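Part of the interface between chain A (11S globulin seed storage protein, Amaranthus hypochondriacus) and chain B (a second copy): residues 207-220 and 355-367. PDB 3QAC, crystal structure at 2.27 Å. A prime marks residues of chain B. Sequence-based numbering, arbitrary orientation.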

ATOM      1  N   ASN A 207       3.416  32.199  16.615  1.00 73.14           N
ATOM      2  CA  ASN A 207       4.267  31.755  15.516  1.00 74.79           C
ATOM      3  C   ASN A 207       3.577  30.720  14.623  1.00 74.71           C
ATOM      4  O   ASN A 207       4.236  30.027  13.845  1.00 73.37           O
ATOM      5  N   THR A 208       2.257  30.600  14.746  1.00 74.10           N
ATOM      6  CA  THR A 208       1.486  29.684  13.905  1.00 66.93           C
ATOM      7  C   THR A 208       0.099  30.233  13.602  1.00 68.79           C
ATOM      8  O   THR A 208      -0.312  31.245  14.169  1.00 69.44           O
ATOM      9  N   GLY A 209      -0.619  29.550  12.707  1.00 65.29           N
ATOM     10  CA  GLY A 209      -1.965  29.948  12.327  1.00 56.27           C
ATOM     11  C   GLY A 209      -2.553  29.091  11.218  1.00 52.87           C
ATOM     12  O   GLY A 209      -2.017  28.021  10.915  1.00 49.98           O
ATOM     13  N   ASN A 210      -3.657  29.562  10.626  1.00 51.89           N
ATOM     14  CA  ASN A 210      -4.323  28.891   9.506  1.00 48.20           C
ATOM     15  C   ASN A 210      -3.527  29.117   8.225  1.00 48.15           C
ATOM     16  O   ASN A 210      -2.658  29.985   8.185  1.00 47.25           O
ATOM     17  N   ILE A 211      -3.809  28.350   7.179  1.00 41.86           N
ATOM     18  CA  ILE A 211      -2.908  28.361   6.029  1.00 46.19           C
ATOM     19  C   ILE A 211      -2.774  29.738   5.398  1.00 48.10           C
ATOM     20  O   ILE A 211      -1.737  30.061   4.823  1.00 48.61           O
ATOM     21  N   PHE A 212      -3.823  30.548   5.507  1.00 50.00           N
ATOM     22  CA  PHE A 212      -3.802  31.879   4.917  1.00 46.07           C
ATOM     23  C   PHE A 212      -2.753  32.750   5.585  1.00 49.91           C
ATOM     24  O   PHE A 212      -2.084  33.529   4.913  1.00 49.76           O
ATOM     25  N   ARG A 213      -2.602  32.608   6.900  1.00 43.42           N
ATOM     26  CA  ARG A 213      -1.578  33.353   7.615  1.00 48.24           C
ATOM     27  C   ARG A 213      -0.218  33.192   6.936  1.00 51.92           C
ATOM     28  O   ARG A 213       0.647  34.061   7.026  1.00 49.43           O
ATOM     29  N   GLY A 214      -0.037  32.079   6.238  1.00 50.28           N
ATOM     30  CA  GLY A 214       1.239  31.804   5.609  1.00 50.75           C
ATOM     31  C   GLY A 214       1.532  32.671   4.396  1.00 50.10           C
ATOM     32  O   GLY A 214       2.688  32.944   4.075  1.00 47.73           O
ATOM     33  N   PHE A 215       0.493  33.104   3.699  1.00 49.66           N
ATOM     34  CA  PHE A 215       0.729  33.837   2.468  1.00 50.40           C
ATOM     35  C   PHE A 215       0.968  35.331   2.690  1.00 53.66           C
ATOM     36  O   PHE A 215       0.431  35.948   3.619  1.00 50.50           O
ATOM     37  N   GLU A 216       1.814  35.885   1.830  1.00 50.51           N
ATOM     38  CA  GLU A 216       1.922  37.319   1.648  1.00 54.14           C
ATOM     39  C   GLU A 216       0.508  37.898   1.531  1.00 53.74           C
ATOM     40  O   GLU A 216      -0.259  37.510   0.651  1.00 54.98           O
ATOM     41  N   THR A 217       0.168  38.818   2.428  1.00 55.56           N
ATOM     42  CA  THR A 217      -1.169  39.408   2.489  1.00 51.44           C
ATOM     43  C   THR A 217      -1.607  39.993   1.155  1.00 53.80           C
ATOM     44  O   THR A 217      -2.750  39.815   0.737  1.00 55.12           O
ATOM     45  N   ARG A 218      -0.688  40.681   0.484  1.00 57.55           N
ATOM     46  CA  ARG A 218      -0.975  41.257  -0.819  1.00 60.77           C
ATOM     47  C   ARG A 218      -1.501  40.172  -1.758  1.00 55.19           C
ATOM     48  O   ARG A 218      -2.625  40.269  -2.242  1.00 51.81           O
ATOM     49  N   LEU A 219      -0.681  39.147  -1.994  1.00 55.83           N
ATOM     50  CA  LEU A 219      -1.066  37.985  -2.792  1.00 53.52           C
ATOM     51  C   LEU A 219      -2.459  37.480  -2.426  1.00 55.28           C
ATOM     52  O   LEU A 219      -3.240  37.123  -3.305  1.00 51.70           O
ATOM     53  N   LEU A 220      -2.774  37.461  -1.132  1.00 50.59           N
ATOM     54  CA  LEU A 220      -4.101  37.037  -0.689  1.00 49.59           C
ATOM     55  C   LEU A 220      -5.197  37.933  -1.223  1.00 51.05           C
ATOM     56  O   LEU A 220      -6.159  37.458  -1.834  1.00 49.94           O
TER
ATOM     57  N   GLY B 355       8.326  32.401 -11.866  1.00 40.58           N
ATOM     58  CA  GLY B 355       7.188  32.629 -11.000  1.00 43.96           C
ATOM     59  C   GLY B 355       7.561  32.853  -9.552  1.00 43.84           C
ATOM     60  O   GLY B 355       8.495  32.229  -9.039  1.00 48.92           O
ATOM     61  N   ARG B 356       6.857  33.773  -8.902  1.00 44.64           N
ATOM     62  CA  ARG B 356       6.940  33.894  -7.452  1.00 47.97           C
ATOM     63  C   ARG B 356       6.038  32.794  -6.892  1.00 46.45           C
ATOM     64  O   ARG B 356       4.813  32.804  -7.050  1.00 41.91           O
ATOM     65  N   ILE B 357       6.670  31.816  -6.269  1.00 42.25           N
ATOM     66  CA  ILE B 357       5.946  30.700  -5.722  1.00 42.77           C
ATOM     67  C   ILE B 357       5.983  30.798  -4.220  1.00 41.00           C
ATOM     68  O   ILE B 357       7.032  30.992  -3.618  1.00 42.54           O
ATOM     69  N   GLN B 358       4.819  30.697  -3.608  1.00 42.32           N
ATOM     70  CA  GLN B 358       4.782  30.689  -2.163  1.00 41.86           C
ATOM     71  C   GLN B 358       4.008  29.473  -1.634  1.00 43.28           C
ATOM     72  O   GLN B 358       2.907  29.142  -2.119  1.00 38.35           O
ATOM     73  N   ILE B 359       4.620  28.810  -0.650  1.00 37.54           N
ATOM     74  CA  ILE B 359       4.126  27.558  -0.116  1.00 36.49           C
ATOM     75  C   ILE B 359       4.052  27.660   1.398  1.00 38.54           C
ATOM     76  O   ILE B 359       4.969  28.178   2.055  1.00 36.51           O
ATOM     77  N   VAL B 360       2.939  27.176   1.936  1.00 33.40           N
ATOM     78  CA  VAL B 360       2.643  27.258   3.353  1.00 38.89           C
ATOM     79  C   VAL B 360       2.428  25.860   3.914  1.00 39.43           C
ATOM     80  O   VAL B 360       1.839  24.994   3.249  1.00 40.09           O
ATOM     81  N   ASN B 361       2.880  25.639   5.141  1.00 39.07           N
ATOM     82  CA  ASN B 361       2.760  24.325   5.747  1.00 37.78           C
ATOM     83  C   ASN B 361       1.545  24.249   6.664  1.00 41.56           C
ATOM     84  O   ASN B 361       0.683  25.127   6.632  1.00 43.31           O
ATOM     85  N   ASP B 362       1.472  23.209   7.484  1.00 37.64           N
ATOM     86  CA  ASP B 362       0.309  22.991   8.330  1.00 41.61           C
ATOM     87  C   ASP B 362       0.266  23.960   9.501  1.00 47.66           C
ATOM     88  O   ASP B 362      -0.745  24.065  10.199  1.00 50.88           O
ATOM     89  N   GLN B 363       1.371  24.665   9.704  1.00 45.19           N
ATOM     90  CA  GLN B 363       1.521  25.577  10.835  1.00 53.41           C
ATOM     91  C   GLN B 363       1.127  27.000  10.468  1.00 47.91           C
ATOM     92  O   GLN B 363       1.160  27.893  11.308  1.00 53.63           O
ATOM     93  N   GLY B 364       0.785  27.213   9.202  1.00 46.81           N
ATOM     94  CA  GLY B 364       0.498  28.544   8.702  1.00 48.96           C
ATOM     95  C   GLY B 364       1.777  29.318   8.421  1.00 51.03           C
ATOM     96  O   GLY B 364       1.753  30.531   8.234  1.00 49.30           O
ATOM     97  N   GLN B 365       2.900  28.606   8.390  1.00 49.23           N
ATOM     98  CA  GLN B 365       4.201  29.217   8.129  1.00 44.77           C
ATOM     99  C   GLN B 365       4.565  29.072   6.668  1.00 42.71           C
ATOM    100  O   GLN B 365       4.372  28.005   6.077  1.00 37.77           O
ATOM    101  N   SER B 366       5.096  30.142   6.086  1.00 40.88           N
ATOM    102  CA  SER B 366       5.645  30.075   4.742  1.00 38.09           C
ATOM    103  C   SER B 366       6.886  29.199   4.792  1.00 40.39           C
ATOM    104  O   SER B 366       7.713  29.349   5.681  1.00 45.48           O
ATOM    105  N   VAL B 367       7.010  28.250   3.877  1.00 39.40           N
ATOM    106  CA  VAL B 367       8.197  27.402   3.880  1.00 39.47           C
ATOM    107  C   VAL B 367       8.926  27.650   2.595  1.00 36.69           C
ATOM    108  O   VAL B 367       9.974  27.083   2.325  1.00 39.33           O
TER

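Packing between the loop and first helical turn at 207-220 of chain A and the strand and turn at 355-367 of chain B, which together bury 659 Å². Along the strand, Arg356′, Gln358′ and Val360′ direct their CA-to-CB bonds toward chain A, while Ile357′ and Ile359′ direct theirs away, the alternation expected of an extended chain. Gln358′ has the largest covered area. Its side chain is stretched out (chi1 t, chi2 t), which carries the amide to the chain A backbone: Glu216 N donates a nearly straight hydrogen bond to Gln358′ OE1 (2.9 Å, 168°). The other end of the amide is held within chain B, where Gln358′ NE2 makes a weak hydrogen bond to Ser366′ OG (3.3 Å). Gly214 O also lies 3.1 Å from Gln358′ NE2, but the angle is too poor for a hydrogen bond. Leu219, off-rotamer in chi1 and t in chi2, points toward chain B and brings CD1 to 3.8 Å from Gln358′ OE1. Glu216 turns the end of its side chain away to cap the helix, with Arg218 N donating to Glu216 OE1 (3.0 Å).

Val360′ (chi1 t) covers the next largest area and sets both methyls against Gly214. Val360′ CG2 sits over one face of the Phe215 ring, 3.6 Å from the centroid and 8° off the normal, a CH-pi contact; Phe215 (chi1 m) meets Gln358′ O with its ring edge, Phe215 CE1 to Gln358′ O 3.3 Å. Val360′ CG1 lies 3.4 Å from Ile211 O and 4.3 Å from Ile211 CB. Gly214 leaves room for this methyl: an ideal CB there would fall 2.2 Å from Val360′ CG1.

At the turn from Asn361′ to Gly364′ the fit is again backbone-close. Gly209 N donates to Gln363′ O (2.8 Å), and a CB on Gly364′, whose positive phi favours glycine, would come within 2.4 Å of Gly209 O. Asn361′ (chi1 p) braces the turn from inside chain B, its OD1 accepting from Gln363′ N (2.8 Å) and Gln365′ N (3.1 Å). Water 1 bridges the chains, donating to Gly209 O (3.1 Å) and Asp362′ O (2.9 Å). Gln365′ starts away from chain A but folds back through chi1 m and chi2 m, so that its NE2 reaches 3.5 Å from Thr208 CA and 3.9 Å from Arg213 NE. Thr208 (chi1 p) packs its CG2 3.6 Å from Gln363′ CG.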

ATOM      1  CB  ASN A 207       5.588  31.190  16.058  1.00 75.86           C
ATOM      2  CG  ASN A 207       6.736  31.269  15.043  1.00 76.93           C
ATOM      3  OD1 ASN A 207       6.638  31.948  14.016  1.00 73.37           O
ATOM      4  ND2 ASN A 207       7.835  30.577  15.340  1.00 70.55           N
ATOM      5  CB  THR A 208       1.313  28.297  14.550  1.00 64.84           C
ATOM      6  OG1 THR A 208       0.270  28.350  15.532  1.00 65.49           O
ATOM      7  CG2 THR A 208       2.618  27.812  15.179  1.00 63.48           C
ATOM      8  CB  ASN A 210      -5.771  29.383   9.346  1.00 44.95           C
ATOM      9  CG  ASN A 210      -5.859  30.748   8.663  1.00 47.73           C
ATOM     10  OD1 ASN A 210      -5.479  30.894   7.506  1.00 52.02           O
ATOM     11  ND2 ASN A 210      -6.376  31.743   9.376  1.00 44.49           N
ATOM     12  CB  ILE A 211      -3.286  27.338   4.944  1.00 48.15           C
ATOM     13  CG1 ILE A 211      -4.585  27.729   4.253  1.00 44.41           C
ATOM     14  CG2 ILE A 211      -3.363  25.946   5.530  1.00 44.94           C
ATOM     15  CD1 ILE A 211      -4.923  26.798   3.135  1.00 52.27           C
ATOM     16  CB  PHE A 212      -5.179  32.530   4.978  1.00 49.11           C
ATOM     17  CG  PHE A 212      -6.185  31.882   4.077  1.00 48.20           C
ATOM     18  CD1 PHE A 212      -7.362  31.371   4.583  1.00 47.84           C
ATOM     19  CD2 PHE A 212      -5.932  31.758   2.723  1.00 46.85           C
ATOM     20  CE1 PHE A 212      -8.286  30.764   3.748  1.00 47.35           C
ATOM     21  CE2 PHE A 212      -6.841  31.150   1.890  1.00 46.79           C
ATOM     22  CZ  PHE A 212      -8.023  30.651   2.404  1.00 44.90           C
ATOM     23  CB  ARG A 213      -1.490  32.911   9.082  1.00 53.54           C
ATOM     24  CG  ARG A 213      -0.074  32.994   9.650  1.00 56.31           C
ATOM     25  CD  ARG A 213      -0.038  33.365  11.124  1.00 62.99           C
ATOM     26  NE  ARG A 213       1.340  33.603  11.562  1.00 76.37           N
ATOM     27  CZ  ARG A 213       1.691  34.009  12.783  1.00 81.47           C
ATOM     28  NH1 ARG A 213       0.763  34.230  13.707  1.00 80.94           N
ATOM     29  NH2 ARG A 213       2.974  34.193  13.077  1.00 78.95           N
ATOM     30  CB  PHE A 215      -0.407  33.615   1.468  1.00 47.16           C
ATOM     31  CG  PHE A 215      -0.485  32.208   0.937  1.00 44.08           C
ATOM     32  CD1 PHE A 215       0.368  31.788  -0.075  1.00 41.83           C
ATOM     33  CD2 PHE A 215      -1.432  31.313   1.432  1.00 42.70           C
ATOM     34  CE1 PHE A 215       0.297  30.502  -0.581  1.00 44.26           C
ATOM     35  CE2 PHE A 215      -1.517  30.022   0.938  1.00 41.73           C
ATOM     36  CZ  PHE A 215      -0.656  29.611  -0.075  1.00 44.27           C
ATOM     37  CB  GLU A 216       2.728  37.589   0.375  1.00 57.63           C
ATOM     38  CG  GLU A 216       3.659  38.772   0.446  1.00 62.20           C
ATOM     39  CD  GLU A 216       2.973  40.051   0.068  1.00 68.18           C
ATOM     40  OE1 GLU A 216       2.326  40.671   0.948  1.00 68.10           O
ATOM     41  OE2 GLU A 216       3.078  40.426  -1.120  1.00 74.33           O
ATOM     42  CB  THR A 217      -1.245  40.491   3.582  1.00 56.17           C
ATOM     43  OG1 THR A 217      -0.769  39.943   4.819  1.00 58.62           O
ATOM     44  CG2 THR A 217      -2.674  40.990   3.765  1.00 54.69           C
ATOM     45  CB  ARG A 218       0.271  41.941  -1.400  1.00 65.58           C
ATOM     46  CG  ARG A 218       0.004  42.718  -2.689  1.00 68.51           C
ATOM     47  CD  ARG A 218       1.144  43.678  -3.027  1.00 80.76           C
ATOM     48  NE  ARG A 218       1.521  44.529  -1.894  1.00 86.31           N
ATOM     49  CZ  ARG A 218       2.736  44.555  -1.344  1.00 90.00           C
ATOM     50  NH1 ARG A 218       3.707  43.782  -1.827  1.00 83.17           N
ATOM     51  NH2 ARG A 218       2.986  45.363  -0.313  1.00 82.14           N
ATOM     52  CB  LEU A 219      -0.035  36.853  -2.658  1.00 55.82           C
ATOM     53  CG  LEU A 219       1.115  36.813  -3.680  1.00 59.75           C
ATOM     54  CD1 LEU A 219       2.172  35.743  -3.349  1.00 53.71           C
ATOM     55  CD2 LEU A 219       0.580  36.604  -5.085  1.00 55.64           C
ATOM     56  CB  LEU A 220      -4.189  36.980   0.834  1.00 50.85           C
ATOM     57  CG  LEU A 220      -3.655  35.702   1.477  1.00 47.85           C
ATOM     58  CD1 LEU A 220      -4.331  35.476   2.811  1.00 49.63           C
ATOM     59  CD2 LEU A 220      -3.874  34.500   0.569  1.00 50.43           C
TER
ATOM     60  CB  ARG B 356       6.546  35.304  -6.959  1.00 46.81           C
ATOM     61  CG  ARG B 356       5.924  35.391  -5.539  1.00 47.60           C
ATOM     62  CD  ARG B 356       6.697  36.309  -4.561  1.00 52.69           C
ATOM     63  NE  ARG B 356       8.092  35.893  -4.388  1.00 59.05           N
ATOM     64  CZ  ARG B 356       8.918  36.341  -3.434  1.00 63.53           C
ATOM     65  NH1 ARG B 356       8.500  37.229  -2.533  1.00 66.22           N
ATOM     66  NH2 ARG B 356      10.173  35.892  -3.376  1.00 54.08           N
ATOM     67  CB  ILE B 357       6.530  29.359  -6.229  1.00 42.01           C
ATOM     68  CG1 ILE B 357       6.305  29.253  -7.740  1.00 45.34           C
ATOM     69  CG2 ILE B 357       5.884  28.183  -5.511  1.00 34.70           C
ATOM     70  CD1 ILE B 357       7.071  28.142  -8.399  1.00 49.37           C
ATOM     71  CB  GLN B 358       4.248  32.013  -1.600  1.00 37.27           C
ATOM     72  CG  GLN B 358       4.412  32.079  -0.085  1.00 51.71           C
ATOM     73  CD  GLN B 358       4.038  33.420   0.523  1.00 55.37           C
ATOM     74  OE1 GLN B 358       3.306  34.224  -0.074  1.00 53.41           O
ATOM     75  NE2 GLN B 358       4.527  33.659   1.732  1.00 46.61           N
ATOM     76  CB  ILE B 359       5.043  26.392  -0.517  1.00 33.88           C
ATOM     77  CG1 ILE B 359       5.225  26.364  -2.031  1.00 29.31           C
ATOM     78  CG2 ILE B 359       4.539  25.062   0.049  1.00 29.92           C
ATOM     79  CD1 ILE B 359       6.167  25.280  -2.497  1.00 28.31           C
ATOM     80  CB  VAL B 360       1.350  28.057   3.575  1.00 43.18           C
ATOM     81  CG1 VAL B 360       0.982  28.109   5.064  1.00 44.43           C
ATOM     82  CG2 VAL B 360       1.473  29.447   2.981  1.00 38.79           C
ATOM     83  CB  ASN B 361       4.052  23.946   6.474  1.00 36.92           C
ATOM     84  CG  ASN B 361       4.302  24.793   7.699  1.00 41.37           C
ATOM     85  OD1 ASN B 361       3.461  25.599   8.080  1.00 42.57           O
ATOM     86  ND2 ASN B 361       5.458  24.603   8.333  1.00 39.52           N
ATOM     87  CB  ASP B 362       0.307  21.560   8.857  1.00 46.21           C
ATOM     88  CG  ASP B 362       1.617  21.189   9.528  1.00 46.53           C
ATOM     89  OD1 ASP B 362       1.611  20.928  10.743  1.00 54.31           O
ATOM     90  OD2 ASP B 362       2.657  21.156   8.834  1.00 50.46           O
ATOM     91  CB  GLN B 363       2.981  25.593  11.301  1.00 51.10           C
ATOM     92  CG  GLN B 363       3.188  25.190  12.732  1.00 57.64           C
ATOM     93  CD  GLN B 363       3.782  23.820  12.830  1.00 60.95           C
ATOM     94  OE1 GLN B 363       3.075  22.824  12.710  1.00 65.58           O
ATOM     95  NE2 GLN B 363       5.095  23.754  13.025  1.00 60.60           N
ATOM     96  CB  GLN B 365       5.295  28.558   8.990  1.00 45.81           C
ATOM     97  CG  GLN B 365       5.134  28.797  10.483  1.00 53.13           C
ATOM     98  CD  GLN B 365       4.893  30.272  10.806  1.00 64.95           C
ATOM     99  OE1 GLN B 365       5.751  31.129  10.546  1.00 61.47           O
ATOM    100  NE2 GLN B 365       3.717  30.574  11.363  1.00 65.33           N
ATOM    101  CB  SER B 366       5.993  31.472   4.233  1.00 38.56           C
ATOM    102  OG  SER B 366       6.673  31.412   2.984  1.00 40.27           O
ATOM    103  CB  VAL B 367       7.856  25.914   4.021  1.00 39.07           C
ATOM    104  CG1 VAL B 367       7.327  25.633   5.437  1.00 36.08           C
ATOM    105  CG2 VAL B 367       6.851  25.472   2.925  1.00 30.08           C
TER
HETATM  106  O   HOH W   1      -3.270  25.442   9.797  1.00 43.06           O